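Local coordinates for protein uracil-DNA glycosylase (Sulfolobus tokodaii str. 7, PDB 4ZBX) that belongs to the uracil-DNA glycosylase superfamily, with a compact alpha/beta fold built round a mixed sheet and a bound iron-sulfur cluster, at residues A[40-45]-A[121-126]; A[82-87]-A[97-102]; A[160-165]-A[176-181]. All blocks are in the same frame, centred on the assembly; numbering follows the deposited sequence.

Overall arrangement
The three contacts run across one alpha/beta domain. Interaction 1 is nearest the middle, its centre about 10 Å from that of interaction 2 and about 13 Å from that of interaction 3; the centres of interactions 2 and 3 lie about 23 Å apart on opposite sides of the chain's centre. Backbone pairs join the neighbours: Gly41 O to Val83 N (3.0 Å) links interactions 1 and 2, and Thr162 O to Gly122 N (2.9 Å) links interactions 1 and 3. The iron-sulfur cluster, bound in part by Cys86 and Cys102 of interaction 2, is about 12 Å from the Glu42 side chain. A MES molecule, probably from the crystallisation liquor, lies near Gly122 and His164.

Interaction 1. Residues A[40-45]-A[121-126]; sequences VGEAPG and LGRHST
A buried polar contact joins Val40 and Glu42 to Leu121, His124 and Ser125 where two adjacent parallel strands, 37-41 and 117-121, end and helix 123-133 begins. The sheet pairing finishes with Leu121 N giving its hydrogen to Val40 O over 2.9 Å, an almost straight bond at 172°. Just beyond it, Glu42 turns its carboxylate to the first turn of the helix. OE1 accepts from His124 N at 2.9 Å and OE2 from Ser125 N, also at 2.9 Å, each oxygen being met on its syn side. The second donor stands farther out of the carboxylate plane, by 35°, so the fork is somewhat skewed. A bend in the chain (chi2 -82°) brings the acid to these amides, and two grips fix its rotation. Glutamate suits the place because its chain spans the gap and its two oxygens match two neighbouring N-H groups.

Ser125 OG lies within bonding distance of both Glu42 OE2, at 3.0 Å, and Val40 O, at 3.1 Å. The His124 ring lies across the acid, CD2 coming 3.1 Å from Glu42 OE1 near the ring plane, while its NE2 is hydrogen-bonded to Asp93. Gly122, at the N-cap position, has a positive phi, which glycine adopts readily, and its lack of a side chain leaves the acid room beside it. Arg123 N binds a MES oxygen close by. A helix N-terminus at the carboxyl ends of parallel strands is a common place for pockets in alpha/beta folds, and the MES is consistent with one here.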
loop_
_atom_site.group_PDB
_atom_site.type_symbol
_atom_site.label_atom_id
_atom_site.label_comp_id
_atom_site.label_asym_id
_atom_site.label_seq_id
_atom_site.Cartn_x
_atom_site.Cartn_y
_atom_site.Cartn_z
ATOM N N VAL A 40 1.056 0.696 -1.218
ATOM C CA VAL A 40 0.218 0.698 -0.009
ATOM C C VAL A 40 -1.178 0.209 -0.345
ATOM O O VAL A 40 -1.909 0.857 -1.089
ATOM C CB VAL A 40 0.147 2.127 0.639
ATOM C CG1 VAL A 40 -0.631 2.091 1.951
ATOM C CG2 VAL A 40 1.564 2.684 0.881
ATOM N N GLY A 41 -1.542 -0.956 0.194
ATOM C CA GLY A 41 -2.877 -1.494 0.033
ATOM C C GLY A 41 -3.792 -1.095 1.179
ATOM O O GLY A 41 -3.452 -0.247 2.002
ATOM N N GLU A 42 -4.973 -1.709 1.232
ATOM C CA GLU A 42 -5.998 -1.352 2.205
ATOM C C GLU A 42 -5.845 -2.010 3.594
ATOM O O GLU A 42 -5.380 -1.411 4.573
ATOM C CB GLU A 42 -7.367 -1.729 1.621
ATOM C CG GLU A 42 -7.478 -1.421 0.116
ATOM C CD GLU A 42 -7.807 0.040 -0.152
ATOM O OE1 GLU A 42 -9.017 0.371 -0.237
ATOM O OE2 GLU A 42 -6.864 0.856 -0.259
ATOM N N ALA A 43 -6.313 -3.236 3.689
ATOM C CA ALA A 43 -6.049 -4.046 4.878
ATOM C C ALA A 43 -5.745 -5.454 4.385
ATOM O O ALA A 43 -6.111 -5.796 3.260
ATOM C CB ALA A 43 -7.247 -4.025 5.823
ATOM N N PRO A 44 -5.098 -6.280 5.218
ATOM C CA PRO A 44 -4.877 -7.688 4.858
ATOM C C PRO A 44 -6.168 -8.445 4.574
ATOM O O PRO A 44 -7.212 -8.200 5.212
ATOM C CB PRO A 44 -4.196 -8.271 6.103
ATOM C CG PRO A 44 -3.559 -7.096 6.775
ATOM C CD PRO A 44 -4.488 -5.942 6.517
ATOM N N GLY A 45 -6.099 -9.350 3.604
ATOM C CA GLY A 45 -7.158 -10.331 3.410
ATOM C C GLY A 45 -6.855 -11.623 4.145
ATOM O O GLY A 45 -5.978 -11.655 5.006
ATOM N N LEU A 121 -3.029 1.578 -3.685
ATOM C CA LEU A 121 -3.830 0.559 -4.331
ATOM C C LEU A 121 -5.202 0.512 -3.686
ATOM O O LEU A 121 -5.384 -0.149 -2.674
ATOM C CB LEU A 121 -3.137 -0.809 -4.197
ATOM C CG LEU A 121 -1.737 -0.934 -4.815
ATOM C CD1 LEU A 121 -1.057 -2.222 -4.311
ATOM C CD2 LEU A 121 -1.791 -0.931 -6.328
ATOM N N GLY A 122 -6.167 1.212 -4.264
ATOM C CA GLY A 122 -7.518 1.198 -3.726
ATOM C C GLY A 122 -7.920 2.476 -3.018
ATOM O O GLY A 122 -7.096 3.344 -2.755
ATOM N N ARG A 123 -9.205 2.587 -2.693
ATOM C CA ARG A 123 -9.741 3.852 -2.205
ATOM C C ARG A 123 -9.325 4.207 -0.785
ATOM O O ARG A 123 -9.192 5.384 -0.468
ATOM C CB ARG A 123 -11.266 3.839 -2.298
ATOM C CG ARG A 123 -11.931 2.790 -1.444
ATOM C CD ARG A 123 -13.424 2.814 -1.711
ATOM N NE ARG A 123 -14.165 1.951 -0.805
ATOM C CZ ARG A 123 -14.905 2.390 0.210
ATOM N NH1 ARG A 123 -15.001 3.693 0.456
ATOM N NH2 ARG A 123 -15.549 1.522 0.978
ATOM N N HIS A 124 -9.123 3.212 0.082
ATOM C CA HIS A 124 -8.785 3.510 1.474
ATOM C C HIS A 124 -7.369 4.048 1.641
ATOM O O HIS A 124 -7.150 5.040 2.342
ATOM C CB HIS A 124 -8.963 2.267 2.358
ATOM C CG HIS A 124 -10.388 1.844 2.510
ATOM N ND1 HIS A 124 -11.312 2.587 3.214
ATOM C CD2 HIS A 124 -11.055 0.767 2.033
ATOM C CE1 HIS A 124 -12.486 1.980 3.170
ATOM N NE2 HIS A 124 -12.359 0.875 2.459
ATOM N N SER A 125 -6.405 3.384 1.008
ATOM C CA SER A 125 -5.027 3.831 1.060
ATOM C C SER A 125 -4.904 5.182 0.350
ATOM O O SER A 125 -4.215 6.087 0.830
ATOM C CB SER A 125 -4.098 2.780 0.435
ATOM O OG SER A 125 -4.497 2.532 -0.897
ATOM N N THR A 126 -5.592 5.332 -0.778
ATOM C CA THR A 126 -5.540 6.592 -1.519
ATOM C C THR A 126 -6.114 7.731 -0.687
ATOM O O THR A 126 -5.482 8.780 -0.556
ATOM C CB THR A 126 -6.296 6.488 -2.864
ATOM O OG1 THR A 126 -5.682 5.465 -3.660
ATOM C CG2 THR A 126 -6.266 7.809 -3.625
#

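Interaction 2. Residues A[82-87]-A[97-102]; sequences NVVKCR and DEITAC. With SF4 (iron/sulfur cluster), chain B.
No ring or other flat side-chain group is stacked or edged between Val84 or Lys85 and their partners Ile99 and Cys102; branched aliphatic groups and a metal-bound sulfur carry the contact instead. Val84 crosses Ile99 at about a right angle, CG2 resting 3.7 Å from Ile99 CG1, while its other methyl, CG1, lies 3.8 Å from the cluster sulfide S2. A beta-branched residue suits this place, since one methyl meets the helix and the other the cluster.

The SG of Cys102 lies roughly anti to the backbone N (chi1 -156°) and binds the iron FE4 at 2.4 Å, and Cys86 SG binds the iron FE3 at 2.5 Å, so the cluster ties loop to helix. Lys85 lays its aliphatic chain alongside the sulfur of Cys102, whose SG is 3.3 Å from Lys85 N. The Lys85 ammonium, NZ, turns back to bond Asn82 O at 2.9 Å and also reaches Thr81 and Gln109. One water accepts from Lys85 NZ and donates to Val83 O and Cys102 O, bridging the segments.

The loop leaves strand 79-82, bonds through its backbone to Gly41, at the end of strand 37-41, and to Glu42 just after it, and lies against helix 96-113, with Tyr128 of helix 123-133 touching Ile99.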
loop_
_atom_site.group_PDB
_atom_site.type_symbol
_atom_site.label_atom_id
_atom_site.label_comp_id
_atom_site.label_asym_id
_atom_site.label_seq_id
_atom_site.Cartn_x
_atom_site.Cartn_y
_atom_site.Cartn_z
ATOM N N ASN A 82 0.374 -1.965 3.968
ATOM C CA ASN A 82 -1.067 -1.733 4.039
ATOM C C ASN A 82 -1.351 -0.575 4.991
ATOM O O ASN A 82 -0.619 -0.396 5.964
ATOM C CB ASN A 82 -1.803 -2.986 4.541
ATOM C CG ASN A 82 -1.422 -4.261 3.788
ATOM O OD1 ASN A 82 -0.356 -4.838 4.008
ATOM N ND2 ASN A 82 -2.318 -4.722 2.924
ATOM N N VAL A 83 -2.418 0.193 4.747
ATOM C CA VAL A 83 -2.702 1.300 5.627
ATOM C C VAL A 83 -3.143 0.775 7.008
ATOM O O VAL A 83 -2.802 1.354 8.040
ATOM C CB VAL A 83 -3.755 2.248 4.991
ATOM C CG1 VAL A 83 -5.080 1.525 4.736
ATOM C CG2 VAL A 83 -3.938 3.486 5.844
ATOM N N VAL A 84 -3.845 -0.355 7.022
ATOM C CA VAL A 84 -4.212 -1.021 8.263
ATOM C C VAL A 84 -3.561 -2.397 8.192
ATOM O O VAL A 84 -3.559 -3.013 7.140
ATOM C CB VAL A 84 -5.735 -1.110 8.427
ATOM C CG1 VAL A 84 -6.122 -2.114 9.511
ATOM C CG2 VAL A 84 -6.303 0.275 8.740
ATOM N N LYS A 85 -2.992 -2.869 9.290
ATOM C CA LYS A 85 -2.101 -4.027 9.203
ATOM C C LYS A 85 -2.665 -5.327 9.782
ATOM O O LYS A 85 -1.965 -6.341 9.863
ATOM C CB LYS A 85 -0.780 -3.672 9.861
ATOM C CG LYS A 85 -0.039 -2.627 8.997
ATOM C CD LYS A 85 1.039 -1.927 9.769
ATOM C CE LYS A 85 2.104 -1.355 8.825
ATOM N NZ LYS A 85 1.605 -0.293 7.869
ATOM N N CYS A 86 -3.943 -5.321 10.133
ATOM C CA CYS A 86 -4.619 -6.539 10.553
ATOM C C CYS A 86 -5.923 -6.704 9.796
ATOM O O CYS A 86 -6.563 -5.730 9.432
ATOM C CB CYS A 86 -4.893 -6.535 12.055
ATOM S SG CYS A 86 -3.356 -6.601 12.977
ATOM N N ARG A 87 -6.300 -7.945 9.548
ATOM C CA ARG A 87 -7.497 -8.229 8.772
ATOM C C ARG A 87 -8.769 -7.860 9.545
ATOM O O ARG A 87 -9.010 -8.410 10.606
ATOM C CB ARG A 87 -7.505 -9.705 8.386
ATOM C CG ARG A 87 -8.694 -10.157 7.563
ATOM C CD ARG A 87 -8.725 -11.680 7.477
ATOM N NE ARG A 87 -9.967 -12.143 6.868
ATOM C CZ ARG A 87 -10.838 -12.953 7.461
ATOM N NH1 ARG A 87 -10.603 -13.414 8.684
ATOM N NH2 ARG A 87 -11.942 -13.310 6.824
ATOM N N ASP A 97 -11.534 4.637 13.378
ATOM C CA ASP A 97 -10.692 4.551 14.571
ATOM C C ASP A 97 -9.569 3.521 14.392
ATOM O O ASP A 97 -8.539 3.591 15.058
ATOM C CB ASP A 97 -11.530 4.222 15.815
ATOM C CG ASP A 97 -11.955 2.765 15.881
ATOM O OD1 ASP A 97 -12.178 2.150 14.820
ATOM O OD2 ASP A 97 -12.080 2.233 17.006
ATOM N N GLU A 98 -9.768 2.564 13.492
ATOM C CA GLU A 98 -8.736 1.559 13.231
ATOM C C GLU A 98 -7.647 2.154 12.347
ATOM O O GLU A 98 -6.454 1.947 12.577
ATOM C CB GLU A 98 -9.361 0.314 12.597
ATOM C CG GLU A 98 -10.245 -0.437 13.590
ATOM C CD GLU A 98 -11.302 -1.310 12.940
ATOM O OE1 GLU A 98 -11.295 -1.467 11.702
ATOM O OE2 GLU A 98 -12.137 -1.840 13.692
ATOM N N ILE A 99 -8.057 2.921 11.347
ATOM C CA ILE A 99 -7.109 3.653 10.522
ATOM C C ILE A 99 -6.322 4.646 11.377
ATOM O O ILE A 99 -5.117 4.789 11.219
ATOM C CB ILE A 99 -7.826 4.387 9.376
ATOM C CG1 ILE A 99 -8.399 3.361 8.399
ATOM C CG2 ILE A 99 -6.848 5.308 8.632
ATOM C CD1 ILE A 99 -9.396 3.920 7.393
ATOM N N THR A 100 -7.010 5.318 12.294
ATOM C CA THR A 100 -6.357 6.269 13.188
ATOM C C THR A 100 -5.318 5.581 14.057
ATOM O O THR A 100 -4.210 6.093 14.246
ATOM C CB THR A 100 -7.396 6.989 14.083
ATOM O OG1 THR A 100 -8.228 7.812 13.258
ATOM C CG2 THR A 100 -6.710 7.858 15.128
ATOM N N ALA A 101 -5.664 4.399 14.556
ATOM C CA ALA A 101 -4.772 3.647 15.430
ATOM C C ALA A 101 -3.558 3.107 14.684
ATOM O O ALA A 101 -2.449 3.131 15.210
ATOM C CB ALA A 101 -5.513 2.503 16.084
ATOM N N CYS A 102 -3.786 2.590 13.480
ATOM C CA CYS A 102 -2.742 1.881 12.745
ATOM C C CYS A 102 -1.895 2.771 11.836
ATOM O O CYS A 102 -0.703 2.512 11.635
ATOM C CB CYS A 102 -3.353 0.777 11.889
ATOM S SG CYS A 102 -2.172 -0.531 11.513
HETATM FE FE1 SF4 B . -4.828 -2.267 15.097
HETATM FE FE2 SF4 B . -2.289 -2.580 15.895
HETATM FE FE3 SF4 B . -3.386 -4.389 14.210
HETATM FE FE4 SF4 B . -2.806 -1.906 13.348
HETATM S S1 SF4 B . -1.315 -3.448 14.013
HETATM S S2 SF4 B . -4.718 -3.038 12.941
HETATM S S3 SF4 B . -3.258 -0.669 15.222
HETATM S S4 SF4 B . -4.024 -3.956 16.377
HETATM O O HOH W 1 -0.232 1.386 9.151
#

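Interaction 3. Residues A[160-165]-A[176-181]; sequences FPTYHP and KILEED
Hydrogen bonding across this contact centres on Thr162, whose OG1 donates to Asp181 OD2 at 2.8 Å, joining the end of strand 155-162 to helix 172-190. Strand 160-162 and helix 176-181 run nearly antiparallel, at 166°, with their axes 9.6 Å apart. Thr162 OG1 is anti to the backbone N (chi1 -170°), which places it against Asp181, where it meets the anti lone pair of OD2, on the side away from OD1. The other oxygen, OD1, forms a salt bridge with Arg144, so both ends of the carboxylate are engaged. Farther along the chain, His164 N bonds a MES oxygen.

Apolar packing centres on Leu178, the residue with most surface buried here. Its CD1 lies across Thr162, 3.2 Å from Thr162 OG1 and 3.7 Å from Thr162 CG2, so threonine fits by offering the acid a hydroxyl and the leucine both its branches. Leu178 CD2 reaches the loop beyond the strand, 3.8 Å from Pro165 CA. The forked end of leucine thus touches two places at once. From the preceding residue, Ile177 CG2 approaches Tyr163 CE1 loosely, at 4.3 Å.

Ring contacts come from Phe160, which spans the distance from strand to helix. Its CE2 is 3.8 Å from Asp181 CB, and the carboxyl carbon CG of Asp181 lies at the ring edge, in its plane; ring and carboxylate are turned 76° apart.

Chemically, then, this is a mixed contact, with apolar packing round one carboxylate. With the hydroxyl among the partners of OD2 and Arg144 on OD1, Asp181 probably stays ionised despite its burial, whereas the buried Tyr163 O, 3.7 Å from Leu178 CD1, has no polar partner in the model.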
loop_
_atom_site.group_PDB
_atom_site.type_symbol
_atom_site.label_atom_id
_atom_site.label_comp_id
_atom_site.label_asym_id
_atom_site.label_seq_id
_atom_site.Cartn_x
_atom_site.Cartn_y
_atom_site.Cartn_z
ATOM N N PHE A 160 0.738 7.992 -6.708
ATOM C CA PHE A 160 0.019 7.499 -7.877
ATOM C C PHE A 160 -1.068 6.521 -7.449
ATOM O O PHE A 160 -0.774 5.368 -7.105
ATOM C CB PHE A 160 0.995 6.831 -8.871
ATOM C CG PHE A 160 0.414 6.625 -10.236
ATOM C CD1 PHE A 160 0.780 7.448 -11.289
ATOM C CD2 PHE A 160 -0.527 5.637 -10.463
ATOM C CE1 PHE A 160 0.230 7.271 -12.553
ATOM C CE2 PHE A 160 -1.083 5.461 -11.728
ATOM C CZ PHE A 160 -0.695 6.276 -12.772
ATOM N N PRO A 161 -2.328 6.983 -7.436
ATOM C CA PRO A 161 -3.407 6.081 -7.044
ATOM C C PRO A 161 -3.836 5.187 -8.186
ATOM O O PRO A 161 -3.888 5.630 -9.323
ATOM C CB PRO A 161 -4.558 7.030 -6.656
ATOM C CG PRO A 161 -3.969 8.418 -6.661
ATOM C CD PRO A 161 -2.807 8.365 -7.615
ATOM N N THR A 162 -4.162 3.938 -7.878
ATOM C CA THR A 162 -4.788 3.070 -8.865
ATOM C C THR A 162 -5.792 2.145 -8.182
ATOM O O THR A 162 -5.989 2.222 -6.973
ATOM C CB THR A 162 -3.752 2.245 -9.630
ATOM O OG1 THR A 162 -4.388 1.589 -10.729
ATOM C CG2 THR A 162 -3.107 1.217 -8.725
ATOM N N TYR A 163 -6.462 1.308 -8.963
ATOM C CA TYR A 163 -7.368 0.327 -8.375
ATOM C C TYR A 163 -6.600 -0.725 -7.598
ATOM O O TYR A 163 -5.420 -0.972 -7.836
ATOM C CB TYR A 163 -8.222 -0.337 -9.454
ATOM C CG TYR A 163 -9.176 0.624 -10.143
ATOM C CD1 TYR A 163 -9.249 0.690 -11.527
ATOM C CD2 TYR A 163 -10.016 1.457 -9.403
ATOM C CE1 TYR A 163 -10.120 1.562 -12.162
ATOM C CE2 TYR A 163 -10.890 2.339 -10.030
ATOM C CZ TYR A 163 -10.939 2.386 -11.411
ATOM O OH TYR A 163 -11.796 3.261 -12.036
ATOM N N HIS A 164 -7.286 -1.358 -6.662
ATOM C CA HIS A 164 -6.708 -2.475 -5.942
ATOM C C HIS A 164 -6.676 -3.705 -6.861
ATOM O O HIS A 164 -7.611 -3.930 -7.608
ATOM C CB HIS A 164 -7.518 -2.745 -4.684
ATOM C CG HIS A 164 -6.901 -3.763 -3.782
ATOM N ND1 HIS A 164 -6.933 -5.113 -4.058
ATOM C CD2 HIS A 164 -6.227 -3.632 -2.615
ATOM C CE1 HIS A 164 -6.318 -5.771 -3.092
ATOM N NE2 HIS A 164 -5.874 -4.894 -2.207
ATOM N N PRO A 165 -5.585 -4.494 -6.829
ATOM C CA PRO A 165 -5.500 -5.612 -7.780
ATOM C C PRO A 165 -6.625 -6.636 -7.654
ATOM O O PRO A 165 -6.962 -7.272 -8.649
ATOM C CB PRO A 165 -4.141 -6.258 -7.452
ATOM C CG PRO A 165 -3.707 -5.647 -6.156
ATOM C CD PRO A 165 -4.310 -4.280 -6.132
ATOM N N LYS A 176 -6.999 -4.092 -17.631
ATOM C CA LYS A 176 -6.233 -3.397 -18.657
ATOM C C LYS A 176 -5.911 -1.980 -18.178
ATOM O O LYS A 176 -4.830 -1.454 -18.451
ATOM C CB LYS A 176 -6.979 -3.375 -20.002
ATOM C CG LYS A 176 -6.518 -4.483 -20.957
ATOM C CD LYS A 176 -7.485 -4.706 -22.122
ATOM C CE LYS A 176 -8.680 -5.555 -21.698
ATOM N NZ LYS A 176 -9.733 -5.618 -22.752
ATOM N N ILE A 177 -6.832 -1.378 -17.435
ATOM C CA ILE A 177 -6.605 -0.033 -16.919
ATOM C C ILE A 177 -5.511 -0.039 -15.846
ATOM O O ILE A 177 -4.635 0.839 -15.805
ATOM C CB ILE A 177 -7.901 0.569 -16.356
ATOM C CG1 ILE A 177 -8.909 0.750 -17.490
ATOM C CG2 ILE A 177 -7.625 1.907 -15.672
ATOM C CD1 ILE A 177 -10.257 1.285 -17.043
ATOM N N LEU A 178 -5.556 -1.051 -14.994
ATOM C CA LEU A 178 -4.535 -1.251 -13.975
ATOM C C LEU A 178 -3.160 -1.456 -14.621
ATOM O O LEU A 178 -2.170 -0.862 -14.191
ATOM C CB LEU A 178 -4.913 -2.437 -13.092
ATOM C CG LEU A 178 -4.032 -2.757 -11.879
ATOM C CD1 LEU A 178 -3.752 -1.520 -11.067
ATOM C CD2 LEU A 178 -4.702 -3.804 -11.010
ATOM N N GLU A 179 -3.112 -2.271 -15.670
ATOM C CA GLU A 179 -1.875 -2.482 -16.422
ATOM C C GLU A 179 -1.343 -1.186 -17.031
ATOM O O GLU A 179 -0.146 -0.903 -16.949
ATOM C CB GLU A 179 -2.087 -3.548 -17.505
ATOM C CG GLU A 179 -2.311 -4.935 -16.908
ATOM C CD GLU A 179 -2.734 -5.976 -17.924
ATOM O OE1 GLU A 179 -3.063 -5.615 -19.074
ATOM O OE2 GLU A 179 -2.736 -7.170 -17.559
ATOM N N GLU A 180 -2.233 -0.398 -17.631
ATOM C CA GLU A 180 -1.855 0.894 -18.192
ATOM C C GLU A 180 -1.325 1.820 -17.108
ATOM O O GLU A 180 -0.364 2.558 -17.332
ATOM C CB GLU A 180 -3.040 1.548 -18.902
ATOM C CG GLU A 180 -3.366 0.918 -20.243
ATOM C CD GLU A 180 -2.154 0.839 -21.151
ATOM O OE1 GLU A 180 -1.504 1.885 -21.367
ATOM O OE2 GLU A 180 -1.836 -0.274 -21.626
ATOM N N ASP A 181 -1.948 1.774 -15.936
ATOM C CA ASP A 181 -1.500 2.588 -14.815
ATOM C C ASP A 181 -0.098 2.179 -14.387
ATOM O O ASP A 181 0.731 3.030 -14.092
ATOM C CB ASP A 181 -2.456 2.479 -13.637
ATOM C CG ASP A 181 -3.680 3.371 -13.795
ATOM O OD1 ASP A 181 -3.746 4.143 -14.774
ATOM O OD2 ASP A 181 -4.582 3.314 -12.934
#